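Local coordinates for protein putative N-acetylmuramoyl-L-alanine amidase,autolysin cwp6 (Peptoclostridium difficile, PDB 5J72) that probably cleaves the bond between N-acetylmuramic acid and L-alanine in peptidoglycan as a zinc-dependent autolysin, and carries cell-wall-anchoring CWB2 modules, at residues I562-R565 / I566-F570; M501-D504 / T505-M509. All coordinates share one frame; numbering follows the deposited sequence.

Interaction 1: I562-R565 / I566-F570; sequences ILKR and ILEKF
Helix 554-569, the crossover of the beta-alpha-beta unit formed with strands 541-544 and 574-578 in the amidase domain, brings Ile562, Leu563, Lys564 and Arg565 against Ile566, Leu567 and Glu568 one turn on. The alpha-helical i to i+4 pattern is documented by Ile566 N to Ile562 O (2.9 Å, N-H...O 164°) and Leu567 N to Leu563 O (3.0 Å). On the buried side, CG2 of Ile562 lies 3.8 Å from CD1 of Ile566; strand 599-606 and helix 619-637 pack on the same two isoleucines. Leu563 and Leu567 lie abreast, both extending in one direction, with their CD1 atoms 3.7 Å apart, and both touch Asn574.

The outer side is polar. Arg565, its chain folded at chi2 (-56°), lies alongside Glu568 and donates from NH2 to OE1 at 3.0 Å in a salt bridge. That oxygen sits at the guanidinium edge and accepts through its syn lone pair, although the two planes stand 82° apart. NE of Arg565 has a second carboxylate partner, Asp635 of helix 619-637, so the arginine also ties the two helices together. Glu568 OE2 is linked to Lys564 by a water, 3.0 Å from OE2 and 2.7 Å from Lys564 NZ.

Interaction 2: M501-D504 / T505-M509; sequences MTRD and TDKTM
The backbone leaves strand 498-501 and folds back on itself before helix 511-521, with no regular helix or strand from Thr502 to Met509, so that Arg503 points into the curve and meets Thr505, Asp506 and Lys507, while Met509 returns to Thr502. Arg503 NH1 clamps the bend by donating to Thr505 O at 3.1 Å with an N-H...O angle of 159°. The carbonyl oxygen lies in the guanidinium plane, but the donor stands above the carbonyl plane, 53° out of it. A chi1 of 66° tucks CG of Arg503 over its own backbone, flanked by N and C, and the straight chain to NE carries the guanidinium to Thr505 O. A water 2.7 Å from the same NH1 donates to Asp506 OD1 at 3.1 Å, bridging charges that do not meet directly. CE of Lys507 packs 3.9 Å from CB of Arg503. At the other end, SD of Met509 approaches Thr502 O to 3.2 Å, and its CE touches Thr502 CB at 4.0 Å.

Beyond the loop, Arg503 NE hydrogen-bonds to Pro458 O, and NH2 to Gly459 O and Lys478 O, the last two in residues beside the zinc ligands His460 and Glu477. Asp506 OD1 hydrogen-bonds to Gly462 N, and OD2 forms a salt bridge with Lys478. One buried cation therefore gathers several carbonyls, consistent with Arg503 positioning the backbone that carries both zinc ligands.

Both contacts belong to the amidase domain, with centres about 25 Å apart and nearest atoms about 14 Å apart, so neither touches the other. Both are partly buried. Interaction 1 lies within a regular helix: Ile562, Leu563 and Ile566 are buried against the strands, Lys564 and Glu568 are exposed, and Arg565 reaches to helix 619-637. Interaction 2 has no helical repeat: an irregular loop after the edge strand 498-501 bends round one arginine, with Met509 returning to Thr502; it buries Thr502 and Arg503 and exposes Asp506. Partly exposed Arg565 pairs with carboxylates, whereas buried Arg503 is gripped mainly by backbone carbonyls, its side chain about 9 Å from the zinc ion.

Interaction 1: I562-R565 / I566-F570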
loop_
_atom_site.group_PDB
_atom_site.type_symbol
_atom_site.label_atom_id
_atom_site.label_comp_id
_atom_site.label_asym_id
_atom_site.label_seq_id
_atom_site.Cartn_x
_atom_site.Cartn_y
_atom_site.Cartn_z
ATOM N N ILE A 562 31.353 5.477 8.527
ATOM C CA ILE A 562 30.083 6.282 8.556
ATOM C C ILE A 562 30.364 7.734 8.540
ATOM O O ILE A 562 29.699 8.514 7.840
ATOM C CB ILE A 562 29.261 5.860 9.838
ATOM C CG1 ILE A 562 28.821 4.386 9.671
ATOM C CG2 ILE A 562 28.072 6.831 10.050
ATOM C CD1 ILE A 562 28.374 3.711 10.970
ATOM N N LEU A 563 31.358 8.173 9.301
ATOM C CA LEU A 563 31.676 9.607 9.315
ATOM C C LEU A 563 32.073 10.062 7.876
ATOM O O LEU A 563 31.653 11.088 7.390
ATOM C CB LEU A 563 32.899 9.782 10.314
ATOM C CG LEU A 563 33.417 11.220 10.376
ATOM C CD1 LEU A 563 32.380 12.177 10.925
ATOM C CD2 LEU A 563 34.633 11.251 11.295
ATOM N N LYS A 564 32.920 9.251 7.215
ATOM C CA LYS A 564 33.318 9.568 5.827
ATOM C C LYS A 564 32.047 9.676 4.955
ATOM O O LYS A 564 31.858 10.685 4.266
ATOM C CB LYS A 564 34.209 8.422 5.308
ATOM C CG LYS A 564 34.690 8.626 3.873
ATOM C CD LYS A 564 35.721 7.554 3.462
ATOM C CE LYS A 564 36.732 8.103 2.402
ATOM N NZ LYS A 564 37.188 7.041 1.432
ATOM N N ARG A 565 31.142 8.644 5.014
ATOM C CA ARG A 565 29.948 8.727 4.113
ATOM C C ARG A 565 29.059 9.914 4.417
ATOM O O ARG A 565 28.546 10.540 3.499
ATOM C CB ARG A 565 29.173 7.425 4.170
ATOM C CG ARG A 565 30.004 6.231 3.641
ATOM C CD ARG A 565 30.523 6.474 2.192
ATOM N NE ARG A 565 30.925 5.174 1.669
ATOM C CZ ARG A 565 31.172 4.935 0.387
ATOM N NH1 ARG A 565 31.494 3.715 -0.009
ATOM N NH2 ARG A 565 31.115 5.917 -0.500
ATOM N N ILE A 566 28.875 10.261 5.707
ATOM C CA ILE A 566 28.019 11.393 5.998
ATOM C C ILE A 566 28.599 12.653 5.388
ATOM O O ILE A 566 27.898 13.455 4.743
ATOM C CB ILE A 566 27.882 11.567 7.536
ATOM C CG1 ILE A 566 27.053 10.386 8.101
ATOM C CG2 ILE A 566 27.212 12.950 7.858
ATOM C CD1 ILE A 566 26.947 10.474 9.641
ATOM N N LEU A 567 29.919 12.837 5.610
ATOM C CA LEU A 567 30.587 14.029 5.116
ATOM C C LEU A 567 30.590 14.071 3.576
ATOM O O LEU A 567 30.694 15.158 3.036
ATOM C CB LEU A 567 31.989 14.084 5.719
ATOM C CG LEU A 567 31.953 14.414 7.256
ATOM C CD1 LEU A 567 33.314 14.178 7.921
ATOM C CD2 LEU A 567 31.537 15.874 7.424
ATOM N N GLU A 568 30.451 12.918 2.875
ATOM C CA GLU A 568 30.386 12.939 1.400
ATOM C C GLU A 568 29.138 13.699 0.921
ATOM O O GLU A 568 29.155 14.183 -0.205
ATOM C CB GLU A 568 30.404 11.470 0.819
ATOM C CG GLU A 568 31.787 10.847 1.005
ATOM C CD GLU A 568 31.948 9.432 0.410
ATOM O OE1 GLU A 568 30.954 8.846 -0.077
ATOM O OE2 GLU A 568 33.119 8.912 0.440
ATOM N N LYS A 569 28.053 13.849 1.750
ATOM C CA LYS A 569 26.820 14.541 1.292
ATOM C C LYS A 569 26.460 15.711 2.126
ATOM O O LYS A 569 25.530 16.421 1.797
ATOM C CB LYS A 569 25.565 13.632 1.352
ATOM C CG LYS A 569 25.694 12.369 0.569
ATOM C CD LYS A 569 25.486 12.602 -0.901
ATOM C CE LYS A 569 26.496 11.747 -1.614
ATOM N NZ LYS A 569 26.156 11.560 -3.042
ATOM N N PHE A 570 27.156 15.904 3.216
ATOM C CA PHE A 570 26.827 16.982 4.121
ATOM C C PHE A 570 28.071 17.804 4.466
ATOM O O PHE A 570 28.992 17.236 5.065
ATOM C CB PHE A 570 26.243 16.364 5.442
ATOM C CG PHE A 570 24.876 15.756 5.224
ATOM C CD1 PHE A 570 23.742 16.549 5.213
ATOM C CD2 PHE A 570 24.732 14.409 4.985
ATOM C CE1 PHE A 570 22.490 15.995 4.958
ATOM C CE2 PHE A 570 23.468 13.857 4.731
ATOM C CZ PHE A 570 22.365 14.665 4.721
HETATM O O HOH W 1 35.041 6.641 -0.197
#

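Interaction 2: M501-D504 / T505-M509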
loop_
_atom_site.group_PDB
_atom_site.type_symbol
_atom_site.label_atom_id
_atom_site.label_comp_id
_atom_site.label_asym_id
_atom_site.label_seq_id
_atom_site.Cartn_x
_atom_site.Cartn_y
_atom_site.Cartn_z
ATOM N N MET A 501 15.368 -3.357 13.841
ATOM C CA MET A 501 15.361 -2.029 14.451
ATOM C C MET A 501 14.969 -2.174 15.922
ATOM O O MET A 501 14.067 -2.944 16.220
ATOM C CB MET A 501 14.307 -1.125 13.771
ATOM C CG MET A 501 14.605 -0.854 12.259
ATOM S SD MET A 501 13.556 0.409 11.578
ATOM C CE MET A 501 14.220 1.886 12.451
ATOM N N THR A 502 15.584 -1.454 16.839
ATOM C CA THR A 502 15.162 -1.598 18.241
ATOM C C THR A 502 13.704 -1.101 18.382
ATOM O O THR A 502 12.947 -1.655 19.157
ATOM C CB THR A 502 16.107 -0.808 19.188
ATOM O OG1 THR A 502 16.174 0.534 18.734
ATOM C CG2 THR A 502 17.517 -1.393 19.240
ATOM N N ARG A 503 13.329 -0.073 17.629
ATOM C CA ARG A 503 11.957 0.409 17.573
ATOM C C ARG A 503 11.717 0.944 16.159
ATOM O O ARG A 503 12.663 1.480 15.524
ATOM C CB ARG A 503 11.690 1.518 18.615
ATOM C CG ARG A 503 12.470 2.826 18.350
ATOM C CD ARG A 503 12.079 3.948 19.370
ATOM N NE ARG A 503 12.880 5.178 19.170
ATOM C CZ ARG A 503 12.396 6.260 18.581
ATOM N NH1 ARG A 503 11.161 6.299 18.115
ATOM N NH2 ARG A 503 13.170 7.347 18.478
ATOM N N ASP A 504 10.499 0.803 15.647
ATOM C CA ASP A 504 10.239 1.332 14.304
ATOM C C ASP A 504 9.104 2.319 14.398
ATOM O O ASP A 504 8.568 2.760 13.379
ATOM C CB ASP A 504 9.888 0.219 13.320
ATOM C CG ASP A 504 8.908 -0.784 13.894
ATOM O OD1 ASP A 504 7.863 -0.356 14.439
ATOM O OD2 ASP A 504 9.183 -1.990 13.795
ATOM N N THR A 505 8.736 2.677 15.606
ATOM C CA THR A 505 7.712 3.664 15.820
ATOM C C THR A 505 8.016 4.458 17.080
ATOM O O THR A 505 8.967 4.148 17.811
ATOM C CB THR A 505 6.332 2.948 15.973
ATOM O OG1 THR A 505 5.312 3.925 15.750
ATOM C CG2 THR A 505 6.188 2.329 17.319
ATOM N N ASP A 506 7.210 5.472 17.371
ATOM C CA ASP A 506 7.436 6.245 18.570
ATOM C C ASP A 506 7.043 5.394 19.751
ATOM O O ASP A 506 5.884 5.023 19.857
ATOM C CB ASP A 506 6.630 7.543 18.548
ATOM C CG ASP A 506 6.937 8.472 19.720
ATOM O OD1 ASP A 506 8.051 8.407 20.260
ATOM O OD2 ASP A 506 6.065 9.268 20.083
ATOM N N LYS A 507 8.002 5.009 20.597
ATOM C CA LYS A 507 7.682 4.277 21.812
ATOM C C LYS A 507 8.789 4.426 22.828
ATOM O O LYS A 507 9.911 4.714 22.464
ATOM C CB LYS A 507 7.436 2.809 21.569
ATOM C CG LYS A 507 8.621 2.042 21.135
ATOM C CD LYS A 507 8.390 0.574 21.457
ATOM C CE LYS A 507 9.709 -0.144 21.595
ATOM N NZ LYS A 507 9.534 -1.580 21.905
ATOM N N THR A 508 8.456 4.262 24.108
ATOM C CA THR A 508 9.435 4.347 25.197
ATOM C C THR A 508 10.288 3.074 25.198
ATOM O O THR A 508 9.750 1.969 25.170
ATOM C CB THR A 508 8.660 4.544 26.551
ATOM O OG1 THR A 508 7.982 5.809 26.454
ATOM C CG2 THR A 508 9.644 4.606 27.784
ATOM N N MET A 509 11.606 3.203 25.231
ATOM C CA MET A 509 12.391 1.993 25.240
ATOM C C MET A 509 13.720 2.271 25.988
ATOM O O MET A 509 14.440 3.196 25.591
ATOM C CB MET A 509 12.704 1.493 23.810
ATOM C CG MET A 509 13.307 0.117 23.858
ATOM S SD MET A 509 13.433 -0.458 22.116
ATOM C CE MET A 509 13.952 -2.133 22.322
HETATM O O HOH W 2 9.916 8.718 17.767
#